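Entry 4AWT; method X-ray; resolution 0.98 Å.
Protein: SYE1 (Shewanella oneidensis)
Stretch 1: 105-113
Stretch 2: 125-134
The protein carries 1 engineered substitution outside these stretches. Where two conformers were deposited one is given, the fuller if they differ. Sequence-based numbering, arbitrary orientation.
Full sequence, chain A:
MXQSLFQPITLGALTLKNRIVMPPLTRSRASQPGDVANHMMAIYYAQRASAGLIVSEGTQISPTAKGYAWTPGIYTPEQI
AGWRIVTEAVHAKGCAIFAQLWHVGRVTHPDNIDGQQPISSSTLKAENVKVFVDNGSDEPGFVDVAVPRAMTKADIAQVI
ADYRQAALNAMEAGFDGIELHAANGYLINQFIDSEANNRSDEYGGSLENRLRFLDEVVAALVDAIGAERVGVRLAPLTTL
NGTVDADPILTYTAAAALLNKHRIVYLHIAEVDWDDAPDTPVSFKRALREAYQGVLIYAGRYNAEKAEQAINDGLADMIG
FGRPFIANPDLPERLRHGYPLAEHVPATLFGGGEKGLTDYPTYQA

Stretch 1, residues 105-113: GRVTHPDNI
Stretch 2, residues 125-134: KAENVKVFVD

The stretches run in the same sense: CA–CA separations are 6.9 Å for Arg 106 and Lys 125, 6.0 Å for Thr 108 and Val 131, and 6.3 Å for Asn 112 and Val 133. Stretch 1 is mostly loop, with 3-10 geometry around Pro 110 to Asn 112; stretch 2 enters a strand at 130-133. Together they bury 461 Å².

One direct hydrogen bond crosses the contact. Asn 112 (chi1 -70°, m; chi2 -29°) directs ND2 to Phe 132 O at 3.0 Å with an N-H...O angle of 169°, nearly linear. A carboxamide suits this place, since its OD1 also accepts from a water (2.6 Å) that in turn accepts from Asp 134 N (3.0 Å from the water O).

Along the strand, CA-to-CB points toward stretch 1 at Val 131 and Val 133 and away at Lys 130 and Phe 132, so within the strand Val 131 and Val 133 turn apolar surface to stretch 1, joined by Val 129 just before it. Val 107 (t) places CG1 3.7 Å from Val 131 CG1 and 4.0 Å from Val 129 CG1. Val 131 (m) sets CG2 4.0 Å from His 109 CB, while Val 133 (m) brings CG1 to 3.9 Å from Asp 111 CB and 4.0 Å from His 109 CB. These compact branched side chains fill the space without polar groups needing partners.

Arg 106 (p, t, t) extends so that one guanidinium face is covered by Ala 126 CB, 3.6 Å from NE, and by Lys 125 O, 3.9 Å from NH1.

Water completes the polar links: one molecule donates to Arg 106 O and accepts from Ala 126 N, its oxygen 2.9 Å from each; another donates to Asp 111 OD2 (2.6 Å) and Asp 134 O (2.9 Å).

Within stretch 1, Asp 111 N donates to His 109 ND1 (3.2 Å, 167°) and Asn 112 N to His 109 O (2.8 Å), bracing the turn that presents Asn 112.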

ATOM      1  N   GLY A 105     -11.610  -1.046  -5.572  1.00  6.08           N
ATOM      2  CA  GLY A 105     -12.467  -1.749  -6.505  1.00  6.07           C
ATOM      3  C   GLY A 105     -13.584  -2.391  -5.768  1.00  6.25           C
ATOM      4  O   GLY A 105     -14.333  -1.763  -5.006  1.00  6.84           O
ATOM      5  N   ARG A 106     -13.740  -3.720  -5.949  1.00  6.32           N
ATOM      6  CA  ARG A 106     -14.855  -4.446  -5.386  1.00  6.56           C
ATOM      7  C   ARG A 106     -14.742  -4.736  -3.913  1.00  6.85           C
ATOM      8  O   ARG A 106     -15.696  -5.266  -3.319  1.00  7.61           O
ATOM      9  CB  ARG A 106     -15.038  -5.792  -6.116  1.00  6.66           C
ATOM     10  CG  ARG A 106     -13.958  -6.795  -5.769  1.00  6.91           C
ATOM     11  CD  ARG A 106     -14.030  -8.002  -6.682  1.00  7.70           C
ATOM     12  NE  ARG A 106     -12.947  -8.913  -6.394  1.00  7.82           N
ATOM     13  CZ  ARG A 106     -12.799 -10.091  -6.944  1.00  8.63           C
ATOM     14  NH1 ARG A 106     -13.634 -10.539  -7.862  1.00 10.36           N
ATOM     15  NH2 ARG A 106     -11.738 -10.836  -6.580  1.00  9.60           N
ATOM     16  N   VAL A 107     -13.597  -4.429  -3.282  1.00  6.62           N
ATOM     17  CA  VAL A 107     -13.423  -4.735  -1.852  1.00  6.87           C
ATOM     18  C   VAL A 107     -13.899  -3.538  -1.048  1.00  7.06           C
ATOM     19  O   VAL A 107     -13.132  -2.733  -0.536  1.00  7.34           O
ATOM     20  CB  VAL A 107     -11.988  -5.151  -1.549  1.00  7.14           C
ATOM     21  CG1 VAL A 107     -11.873  -5.527  -0.091  1.00  7.88           C
ATOM     22  CG2 VAL A 107     -11.536  -6.289  -2.437  1.00  7.93           C
ATOM     23  N   THR A 108     -15.221  -3.399  -1.002  1.00  7.64           N
ATOM     24  CA  THR A 108     -15.892  -2.312  -0.319  1.00  7.70           C
ATOM     25  C   THR A 108     -17.360  -2.699  -0.159  1.00  8.88           C
ATOM     26  O   THR A 108     -17.823  -3.775  -0.509  1.00 10.28           O
ATOM     27  CB  THR A 108     -15.682  -0.992  -1.042  1.00  7.51           C
ATOM     28  OG1 THR A 108     -16.122   0.053  -0.172  1.00  8.34           O
ATOM     29  CG2 THR A 108     -16.402  -0.923  -2.381  1.00  8.72           C
ATOM     30  N   HIS A 109     -18.073  -1.771   0.436  1.00  9.23           N
ATOM     31  CA  HIS A 109     -19.502  -1.864   0.681  1.00  9.49           C
ATOM     32  C   HIS A 109     -20.093  -0.526   0.281  1.00  8.78           C
ATOM     33  O   HIS A 109     -19.437   0.498   0.525  1.00  9.10           O
ATOM     34  CB  HIS A 109     -19.756  -2.165   2.152  1.00 11.07           C
ATOM     35  CG  HIS A 109     -21.152  -2.399   2.480  1.00 11.14           C
ATOM     36  ND1 HIS A 109     -22.042  -1.460   2.713  1.00 12.28           N
ATOM     37  CD2 HIS A 109     -21.848  -3.538   2.668  1.00 13.30           C
ATOM     38  CE1 HIS A 109     -23.241  -1.889   2.950  1.00 15.08           C
ATOM     39  NE2 HIS A 109     -23.159  -3.218   2.957  1.00 16.24           N
ATOM     40  N   PRO A 110     -21.296  -0.477  -0.271  1.00  9.51           N
ATOM     41  CA  PRO A 110     -21.924   0.799  -0.625  0.58  9.22           C
ATOM     42  C   PRO A 110     -21.885   1.852   0.459  1.00  9.51           C
ATOM     43  O   PRO A 110     -21.798   3.056   0.160  1.00 10.51           O
ATOM     44  CB  PRO A 110     -23.373   0.371  -1.017  0.58 11.51           C
ATOM     45  CG  PRO A 110     -23.089  -0.971  -1.630  0.58 11.04           C
ATOM     46  CD  PRO A 110     -22.128  -1.629  -0.678  0.58 10.23           C
ATOM     47  N   ASP A 111     -21.996   1.555   1.673  1.00 10.72           N
ATOM     48  CA  ASP A 111     -21.974   2.451   2.803  1.00 11.59           C
ATOM     49  C   ASP A 111     -20.665   3.249   2.815  1.00 11.31           C
ATOM     50  O   ASP A 111     -20.673   4.345   3.361  1.00 13.19           O
ATOM     51  CB  ASP A 111     -22.143   1.762   4.128  1.00 13.10           C
ATOM     52  CG  ASP A 111     -23.462   1.227   4.447  1.00 14.42           C
ATOM     53  OD1 ASP A 111     -24.413   1.392   3.643  1.00 16.12           O
ATOM     54  OD2 ASP A 111     -23.649   0.622   5.564  1.00 23.54           O
ATOM     55  N   ASN A 112     -19.584   2.740   2.274  1.00  9.81           N
ATOM     56  CA  ASN A 112     -18.333   3.472   2.247  1.00  9.67           C
ATOM     57  C   ASN A 112     -18.121   4.296   1.022  1.00  9.24           C
ATOM     58  O   ASN A 112     -17.158   5.046   0.967  1.00 10.64           O
ATOM     59  CB  ASN A 112     -17.181   2.460   2.403  1.00  9.00           C
ATOM     60  CG  ASN A 112     -17.090   1.855   3.760  1.00 10.10           C
ATOM     61  OD1 ASN A 112     -17.482   2.490   4.745  1.00 12.77           O
ATOM     62  ND2 ASN A 112     -16.542   0.665   3.886  1.00 10.53           N
ATOM     63  N   ILE A 113     -19.003   4.166   0.020  1.00  9.72           N
ATOM     64  CA  ILE A 113     -18.842   4.824  -1.250  1.00  9.35           C
ATOM     65  C   ILE A 113     -20.138   5.519  -1.682  1.00 10.75           C
ATOM     66  O   ILE A 113     -20.563   5.503  -2.818  1.00 10.87           O
ATOM     67  CB  ILE A 113     -18.293   3.892  -2.335  1.00  8.86           C
ATOM     68  CG1 ILE A 113     -19.160   2.656  -2.583  1.00  8.46           C
ATOM     69  CG2 ILE A 113     -16.851   3.462  -1.983  1.00  9.14           C
ATOM     70  CD1 ILE A 113     -18.773   1.890  -3.818  1.00  9.24           C
ATOM     71  N   LYS A 125     -17.977 -10.975  -7.354  1.00 11.27           N
ATOM     72  CA  LYS A 125     -17.800 -10.650  -5.939  1.00 10.82           C
ATOM     73  C   LYS A 125     -16.548 -11.296  -5.395  1.00 11.30           C
ATOM     74  O   LYS A 125     -16.203 -12.437  -5.707  1.00 14.11           O
ATOM     75  CB  LYS A 125     -19.015 -11.193  -5.206  1.00 12.64           C
ATOM     76  CG  LYS A 125     -19.025 -10.882  -3.734  1.00 14.43           C
ATOM     77  CD  LYS A 125     -20.178 -11.563  -3.039  1.00 17.77           C
ATOM     78  CE  LYS A 125     -20.136 -11.345  -1.549  1.00 19.35           C
ATOM     79  NZ  LYS A 125     -21.397 -11.841  -0.927  1.00 29.72           N
ATOM     80  N   ALA A 126     -15.831 -10.538  -4.533  1.00 10.64           N
ATOM     81  CA  ALA A 126     -14.717 -11.164  -3.798  1.00 10.80           C
ATOM     82  C   ALA A 126     -15.292 -12.147  -2.791  1.00 11.34           C
ATOM     83  O   ALA A 126     -16.098 -11.752  -1.931  1.00 14.63           O
ATOM     84  CB  ALA A 126     -13.908 -10.124  -3.095  1.00 10.86           C
ATOM     85  N   GLU A 127     -14.873 -13.408  -2.850  1.00 12.48           N
ATOM     86  CA  GLU A 127     -15.454 -14.425  -2.004  1.00 14.28           C
ATOM     87  C   GLU A 127     -14.787 -14.471  -0.649  1.00 12.53           C
ATOM     88  O   GLU A 127     -13.579 -14.375  -0.532  1.00 15.18           O
ATOM     89  CB  GLU A 127     -15.378 -15.774  -2.755  1.00 21.31           C
ATOM     90  CG  GLU A 127     -16.231 -15.837  -4.006  1.00 31.23           C
ATOM     91  CD  GLU A 127     -17.720 -15.670  -3.918  1.00 40.00           C
ATOM     92  OE1 GLU A 127     -18.269 -15.717  -2.785  1.00 53.71           O
ATOM     93  OE2 GLU A 127     -18.423 -15.500  -4.951  1.00 55.70           O
ATOM     94  N   ASN A 128     -15.574 -14.602   0.378  1.00 13.93           N
ATOM     95  CA  ASN A 128     -15.073 -14.747   1.752  1.00 14.42           C
ATOM     96  C   ASN A 128     -14.249 -13.563   2.187  1.00 13.16           C
ATOM     97  O   ASN A 128     -13.159 -13.731   2.819  1.00 15.52           O
ATOM     98  CB  ASN A 128     -14.329 -16.067   1.927  1.00 17.95           C
ATOM     99  CG  ASN A 128     -15.179 -17.278   1.664  1.00 24.63           C
ATOM    100  OD1 ASN A 128     -16.240 -17.414   2.279  1.00 30.75           O
ATOM    101  ND2 ASN A 128     -14.674 -18.116   0.736  1.00 35.10           N
ATOM    102  N   VAL A 129     -14.768 -12.358   1.877  1.00 12.25           N
ATOM    103  CA  VAL A 129     -14.107 -11.109   2.223  1.00 11.01           C
ATOM    104  C   VAL A 129     -15.078 -10.209   2.924  1.00 10.85           C
ATOM    105  O   VAL A 129     -16.218 -10.054   2.505  1.00 12.63           O
ATOM    106  CB  VAL A 129     -13.550 -10.426   0.962  1.00 11.48           C
ATOM    107  CG1 VAL A 129     -12.866  -9.107   1.291  1.00 12.93           C
ATOM    108  CG2 VAL A 129     -12.542 -11.370   0.249  1.00 12.21           C
ATOM    109  N   LYS A 130     -14.561  -9.546   3.973  1.00 10.77           N
ATOM    110  CA  LYS A 130     -15.319  -8.523   4.696  1.00 11.11           C
ATOM    111  C   LYS A 130     -14.491  -7.210   4.690  1.00 10.30           C
ATOM    112  O   LYS A 130     -13.263  -7.224   4.690  1.00 11.92           O
ATOM    113  CB  LYS A 130     -15.629  -8.939   6.112  1.00 13.04           C
ATOM    114  CG  LYS A 130     -16.532 -10.176   6.162  1.00 15.10           C
ATOM    115  CD  LYS A 130     -17.002 -10.547   7.561  1.00 18.30           C
ATOM    116  CE  LYS A 130     -17.848 -11.834   7.503  1.00 26.34           C
ATOM    117  NZ  LYS A 130     -18.202 -12.289   8.886  1.00 33.33           N
ATOM    118  N   VAL A 131     -15.221  -6.136   4.742  1.00  9.63           N
ATOM    119  CA  VAL A 131     -14.706  -4.809   5.049  1.00  9.20           C
ATOM    120  C   VAL A 131     -15.403  -4.318   6.317  1.00  9.88           C
ATOM    121  O   VAL A 131     -16.082  -5.084   6.985  1.00 11.65           O
ATOM    122  CB  VAL A 131     -14.819  -3.827   3.879  1.00  9.34           C
ATOM    123  CG1 VAL A 131     -14.016  -4.355   2.688  1.00  9.21           C
ATOM    124  CG2 VAL A 131     -16.243  -3.570   3.506  1.00 10.12           C
ATOM    125  N   PHE A 132     -15.199  -3.045   6.669  1.00  9.72           N
ATOM    126  CA  PHE A 132     -15.933  -2.516   7.796  1.00 10.35           C
ATOM    127  C   PHE A 132     -16.456  -1.123   7.408  1.00  9.91           C
ATOM    128  O   PHE A 132     -15.867  -0.404   6.601  1.00  9.96           O
ATOM    129  CB  PHE A 132     -15.160  -2.516   9.111  1.00 10.71           C
ATOM    130  CG  PHE A 132     -13.835  -1.754   9.106  1.00  9.38           C
ATOM    131  CD1 PHE A 132     -13.790  -0.387   9.233  1.00 10.05           C
ATOM    132  CD2 PHE A 132     -12.643  -2.451   8.979  1.00 10.14           C
ATOM    133  CE1 PHE A 132     -12.572   0.298   9.249  1.00 10.15           C
ATOM    134  CE2 PHE A 132     -11.458  -1.783   9.012  1.00 10.04           C
ATOM    135  CZ  PHE A 132     -11.393  -0.419   9.151  1.00  9.95           C
ATOM    136  N   VAL A 133     -17.558  -0.780   8.053  1.00 11.36           N
ATOM    137  CA  VAL A 133     -18.293   0.449   7.816  1.00 11.96           C
ATOM    138  C   VAL A 133     -18.529   1.128   9.127  1.00 13.43           C
ATOM    139  O   VAL A 133     -18.395   0.561  10.206  1.00 15.11           O
ATOM    140  CB  VAL A 133     -19.641   0.159   7.096  1.00 14.17           C
ATOM    141  CG1 VAL A 133     -19.440  -0.534   5.762  1.00 13.66           C
ATOM    142  CG2 VAL A 133     -20.569  -0.602   8.026  1.00 18.93           C
ATOM    143  N   ASP A 134     -18.887   2.400   9.049  1.00 14.08           N
ATOM    144  CA  ASP A 134     -19.376   3.178  10.212  1.00 16.35           C
ATOM    145  C   ASP A 134     -20.831   2.871  10.428  1.00 19.61           C
ATOM    146  O   ASP A 134     -21.641   3.117   9.509  1.00 26.03           O
ATOM    147  CB  ASP A 134     -19.164   4.655   9.851  1.00 16.59           C
ATOM    148  CG  ASP A 134     -19.499   5.690  10.917  1.00 18.44           C
ATOM    149  OD1 ASP A 134     -20.132   5.288  11.893  1.00 23.09           O
ATOM    150  OD2 ASP A 134     -19.015   6.865  10.776  1.00 19.17           O
TER
HETATM  151  O   HOH W   1     -16.801  -7.826  -4.024  1.00  9.19           O
HETATM  152  O   HOH W   2     -23.611   1.637   7.979  1.00 30.66           O
HETATM  153  O   HOH W   3     -21.340   4.825   6.476  1.00 45.69           O
HETATM  154  O   HOH W   4     -18.567   3.972   6.571  1.00 24.15           O